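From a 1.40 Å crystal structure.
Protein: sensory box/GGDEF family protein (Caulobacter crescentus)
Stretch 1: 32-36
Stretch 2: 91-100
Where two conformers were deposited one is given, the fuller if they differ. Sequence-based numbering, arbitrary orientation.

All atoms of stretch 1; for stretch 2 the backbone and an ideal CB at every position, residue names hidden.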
ATOM      1  N   GLU A  32      14.067   9.601 -11.975  1.00 20.19           N
ATOM      2  CA  GLU A  32      13.304   8.375 -11.709  1.00 19.49           C
ATOM      3  C   GLU A  32      11.802   8.684 -11.547  1.00 19.49           C
ATOM      4  O   GLU A  32      11.441   9.810 -11.280  1.00 20.29           O
ATOM      5  CB  GLU A  32      13.823   7.685 -10.439  1.00 18.42           C
ATOM      6  CG  GLU A  32      15.196   7.111 -10.579  1.00 18.90           C
ATOM      7  CD  GLU A  32      15.910   6.889  -9.242  1.00 18.89           C
ATOM      8  OE1 GLU A  32      16.000   7.864  -8.420  1.00 18.21           O
ATOM      9  OE2 GLU A  32      16.385   5.742  -8.995  1.00 20.20           O
ATOM     10  N   SER A  33      11.019   7.639 -11.739  1.00 20.12           N
ATOM     11  CA  SER A  33       9.582   7.775 -11.497  0.70 20.62           C
ATOM     12  C   SER A  33       9.256   7.482 -10.040  1.00 19.56           C
ATOM     13  O   SER A  33       9.931   6.685  -9.386  1.00 19.09           O
ATOM     14  CB  SER A  33       8.788   6.895 -12.417  0.70 21.52           C
ATOM     15  OG  SER A  33       8.993   5.578 -12.146  0.70 23.18           O
ATOM     16  N   LEU A  34       8.245   8.170  -9.555  1.00 18.85           N
ATOM     17  CA  LEU A  34       7.764   8.009  -8.197  1.00 17.94           C
ATOM     18  C   LEU A  34       6.238   7.921  -8.217  1.00 16.71           C
ATOM     19  O   LEU A  34       5.576   8.797  -8.779  1.00 17.31           O
ATOM     20  CB  LEU A  34       8.196   9.207  -7.362  1.00 18.67           C
ATOM     21  CG  LEU A  34       7.653   9.347  -5.953  1.00 19.67           C
ATOM     22  CD1 LEU A  34       8.080   8.232  -5.157  1.00 19.95           C
ATOM     23  CD2 LEU A  34       8.086  10.765  -5.384  1.00 20.53           C
ATOM     24  N   ALA A  35       5.715   6.879  -7.599  1.00 16.79           N
ATOM     25  CA  ALA A  35       4.256   6.620  -7.496  1.00 16.12           C
ATOM     26  C   ALA A  35       3.890   6.249  -6.084  1.00 15.63           C
ATOM     27  O   ALA A  35       4.716   5.622  -5.358  1.00 15.88           O
ATOM     28  CB  ALA A  35       3.832   5.497  -8.400  1.00 17.01           C
ATOM     29  N   VAL A  36       2.696   6.638  -5.674  1.00 15.34           N
ATOM     30  CA  VAL A  36       2.154   6.293  -4.353  1.00 15.39           C
ATOM     31  C   VAL A  36       0.907   5.484  -4.585  1.00 15.44           C
ATOM     32  O   VAL A  36      -0.019   5.945  -5.254  1.00 15.89           O
ATOM     33  CB  VAL A  36       1.886   7.530  -3.518  1.00 15.78           C
ATOM     34  CG1 VAL A  36       1.225   7.218  -2.207  1.00 16.75           C
ATOM     35  CG2 VAL A  36       3.244   8.343  -3.375  1.00 16.20           C
ATOM     36  N   UNK A  91      11.195   3.956  -9.420  1.00 22.31           N
ATOM     37  CA  UNK A  91      11.516   3.083 -10.561  1.00 24.24           C
ATOM     38  C   UNK A  91      11.959   3.912 -11.752  1.00 28.52           C
ATOM     39  O   UNK A  91      12.215   5.082 -11.612  1.00 25.84           O
ATOM     40  CB  UNK A  91      10.313   2.218 -10.942  1.00 24.24           C
ATOM     41  N   UNK A  92      12.057   3.277 -12.923  1.00 37.52           N
ATOM     42  CA  UNK A  92      12.495   3.967 -14.169  1.00 42.48           C
ATOM     43  C   UNK A  92      11.385   4.198 -15.174  1.00 49.67           C
ATOM     44  O   UNK A  92      10.194   4.257 -14.820  1.00 52.84           O
ATOM     45  CB  UNK A  92      13.600   3.157 -14.851  1.00 42.48           C
ATOM     46  N   UNK A  93      11.802   4.411 -16.423  1.00 56.96           N
ATOM     47  CA  UNK A  93      10.949   4.259 -17.607  1.00 61.48           C
ATOM     48  C   UNK A  93       9.622   5.007 -17.683  1.00 62.65           C
ATOM     49  O   UNK A  93       9.491   6.128 -17.183  1.00 64.24           O
ATOM     50  CB  UNK A  93      10.634   2.770 -17.762  1.00 61.48           C
ATOM     51  N   UNK A  94       8.651   4.374 -18.345  1.00 64.46           N
ATOM     52  CA  UNK A  94       7.319   4.941 -18.526  1.00 64.82           C
ATOM     53  C   UNK A  94       6.559   4.866 -17.193  1.00 61.20           C
ATOM     54  O   UNK A  94       6.166   3.785 -16.755  1.00 58.68           O
ATOM     55  CB  UNK A  94       6.559   4.206 -19.632  1.00 64.82           C
ATOM     56  N   UNK A  95       6.365   6.025 -16.566  1.00 58.08           N
ATOM     57  CA  UNK A  95       5.845   6.105 -15.189  1.00 55.58           C
ATOM     58  C   UNK A  95       4.435   5.504 -14.975  1.00 54.70           C
ATOM     59  O   UNK A  95       4.236   4.743 -13.986  1.00 46.55           O
ATOM     60  CB  UNK A  95       5.819   7.574 -14.761  1.00 55.58           C
ATOM     61  N   UNK A  96       3.452   5.877 -15.861  1.00 53.03           N
ATOM     62  CA  UNK A  96       2.094   5.323 -15.759  1.00 48.96           C
ATOM     63  C   UNK A  96       2.089   3.795 -15.943  1.00 46.37           C
ATOM     64  O   UNK A  96       1.479   3.097 -15.130  1.00 42.13           O
ATOM     65  CB  UNK A  96       1.183   5.975 -16.801  1.00 48.96           C
ATOM     66  N   UNK A  97       2.806   3.294 -16.957  1.00 40.53           N
ATOM     67  CA  UNK A  97       3.018   1.847 -17.135  1.00 39.28           C
ATOM     68  C   UNK A  97       3.697   1.155 -15.947  1.00 35.24           C
ATOM     69  O   UNK A  97       3.240   0.103 -15.516  1.00 33.56           O
ATOM     70  CB  UNK A  97       3.861   1.612 -18.390  1.00 39.28           C
ATOM     71  N   UNK A  98       4.814   1.698 -15.470  1.00 34.12           N
ATOM     72  CA  UNK A  98       5.610   1.013 -14.433  1.00 32.36           C
ATOM     73  C   UNK A  98       4.840   0.901 -13.105  1.00 28.05           C
ATOM     74  O   UNK A  98       4.945  -0.122 -12.376  1.00 26.56           O
ATOM     75  CB  UNK A  98       6.927   1.758 -14.205  1.00 32.36           C
ATOM     76  N   UNK A  99       4.071   1.959 -12.812  1.00 28.07           N
ATOM     77  CA  UNK A  99       3.200   1.961 -11.636  1.00 26.32           C
ATOM     78  C   UNK A  99       2.016   0.993 -11.842  1.00 27.01           C
ATOM     79  O   UNK A  99       1.717   0.168 -10.973  1.00 24.26           O
ATOM     80  CB  UNK A  99       2.691   3.376 -11.354  1.00 26.32           C
ATOM     81  N   UNK A 100       1.377   1.060 -13.024  1.00 28.67           N
ATOM     82  CA  UNK A 100       0.280   0.118 -13.338  1.00 29.22           C
ATOM     83  C   UNK A 100       0.750  -1.341 -13.243  1.00 28.76           C
ATOM     84  O   UNK A 100      -0.013  -2.217 -12.777  1.00 30.47           O
ATOM     85  CB  UNK A 100      -0.270   0.393 -14.739  1.00 29.22           C
TER

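Position 91 pairs with Ser 33 as an antiparallel, hydrogen-bonded bridge: Ser 33 N donates to the carbonyl O of 91 at 2.8 Å, and the N of 91 donates to Ser 33 O at 3.0 Å. The backbone is extended, and the ideal CB lies on the same face of the sheet as the Ser 33 side chain, 3.8 Å from Ser 33 OG. Small residues such as alanine, serine or threonine would suit it. The deposited residue is Ala 91.

At position 92 the CA-to-CB bond points away from stretch 1 and nothing of that stretch lies within 5.5 Å of the ideal CB, so many residues would fit. It is Gly 92, which meets stretch 1 through its backbone: its O lies 3.2 Å from Ser 33 OG. Position 93 also points away, but its phi of 54° with psi of -147° favours glycine, and Gly 93 is found.

Position 94 points away into space free of stretch 1 and immediately precedes a helix, where aspartate, asparagine, serine or threonine can accept from an exposed backbone NH. Asp 94 fills this N-cap position; the weak capping bond runs from the N of 97 to Asp 94 OD2, at 3.4 Å.

Position 95, in the first turn of the helix, points toward the strand, its ideal CB 3.8 Å from Ser 33 CB. Beyond Ser 33 lies the carbonyl of Leu 34, so a long side chain with a terminal donor, such as glutamine, lysine or arginine, could reach it, while an aliphatic one could simply pack on Ser 33. Gln 95 extends with chi1 and chi2 both t, placing NE2 3.0 Å from Leu 34 O; NE2 is hydrogen-bonded elsewhere in the structure.

Positions 96 and 97 are out of reach of stretch 1 and would tolerate many helix-compatible residues. Pro 96 suits the first turn, where its missing NH costs no helical bond, and Ala 97 supplies the NH capped by Asp 94.

Position 98 turns toward stretch 1, its ideal CB 4.8 Å from Ser 33 OG, leaving space for a modest side chain such as valine, threonine or alanine. Val 98, with chi1 p, brings CG1 to 3.6 Å from Ser 33 OG.

At position 99 the ideal CB is already 3.8 Å from Ala 35 CB, which favours a small apolar residue. Ala 99 makes that methyl-to-methyl contact. Position 100 is out of reach, leaving the choice open; it is Ala 100.

Stretch 2 91-100: AGGDQPAVAA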
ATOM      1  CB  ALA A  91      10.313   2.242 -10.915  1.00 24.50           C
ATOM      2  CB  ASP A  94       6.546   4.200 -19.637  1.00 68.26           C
ATOM      3  CG  ASP A  94       5.186   4.840 -19.929  1.00 71.24           C
ATOM      4  OD1 ASP A  94       5.133   6.089 -20.062  1.00 74.79           O
ATOM      5  OD2 ASP A  94       4.171   4.110 -20.009  1.00 69.22           O
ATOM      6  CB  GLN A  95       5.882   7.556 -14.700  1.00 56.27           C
ATOM      7  CG  GLN A  95       5.012   7.812 -13.490  1.00 54.95           C
ATOM      8  CD  GLN A  95       5.171   9.209 -12.951  1.00 55.40           C
ATOM      9  OE1 GLN A  95       4.776  10.199 -13.605  1.00 52.61           O
ATOM     10  NE2 GLN A  95       5.710   9.311 -11.730  1.00 52.25           N
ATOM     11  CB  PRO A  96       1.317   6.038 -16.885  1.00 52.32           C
ATOM     12  CG  PRO A  96       2.163   7.151 -17.309  1.00 52.80           C
ATOM     13  CD  PRO A  96       3.564   6.730 -17.064  1.00 52.80           C
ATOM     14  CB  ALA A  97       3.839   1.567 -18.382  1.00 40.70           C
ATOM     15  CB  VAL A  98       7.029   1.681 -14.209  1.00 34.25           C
ATOM     16  CG1 VAL A  98       6.933   3.015 -13.524  1.00 35.66           C
ATOM     17  CG2 VAL A  98       7.920   0.801 -13.408  1.00 35.45           C
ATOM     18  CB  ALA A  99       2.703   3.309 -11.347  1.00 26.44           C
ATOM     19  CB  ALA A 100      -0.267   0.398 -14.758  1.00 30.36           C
TER
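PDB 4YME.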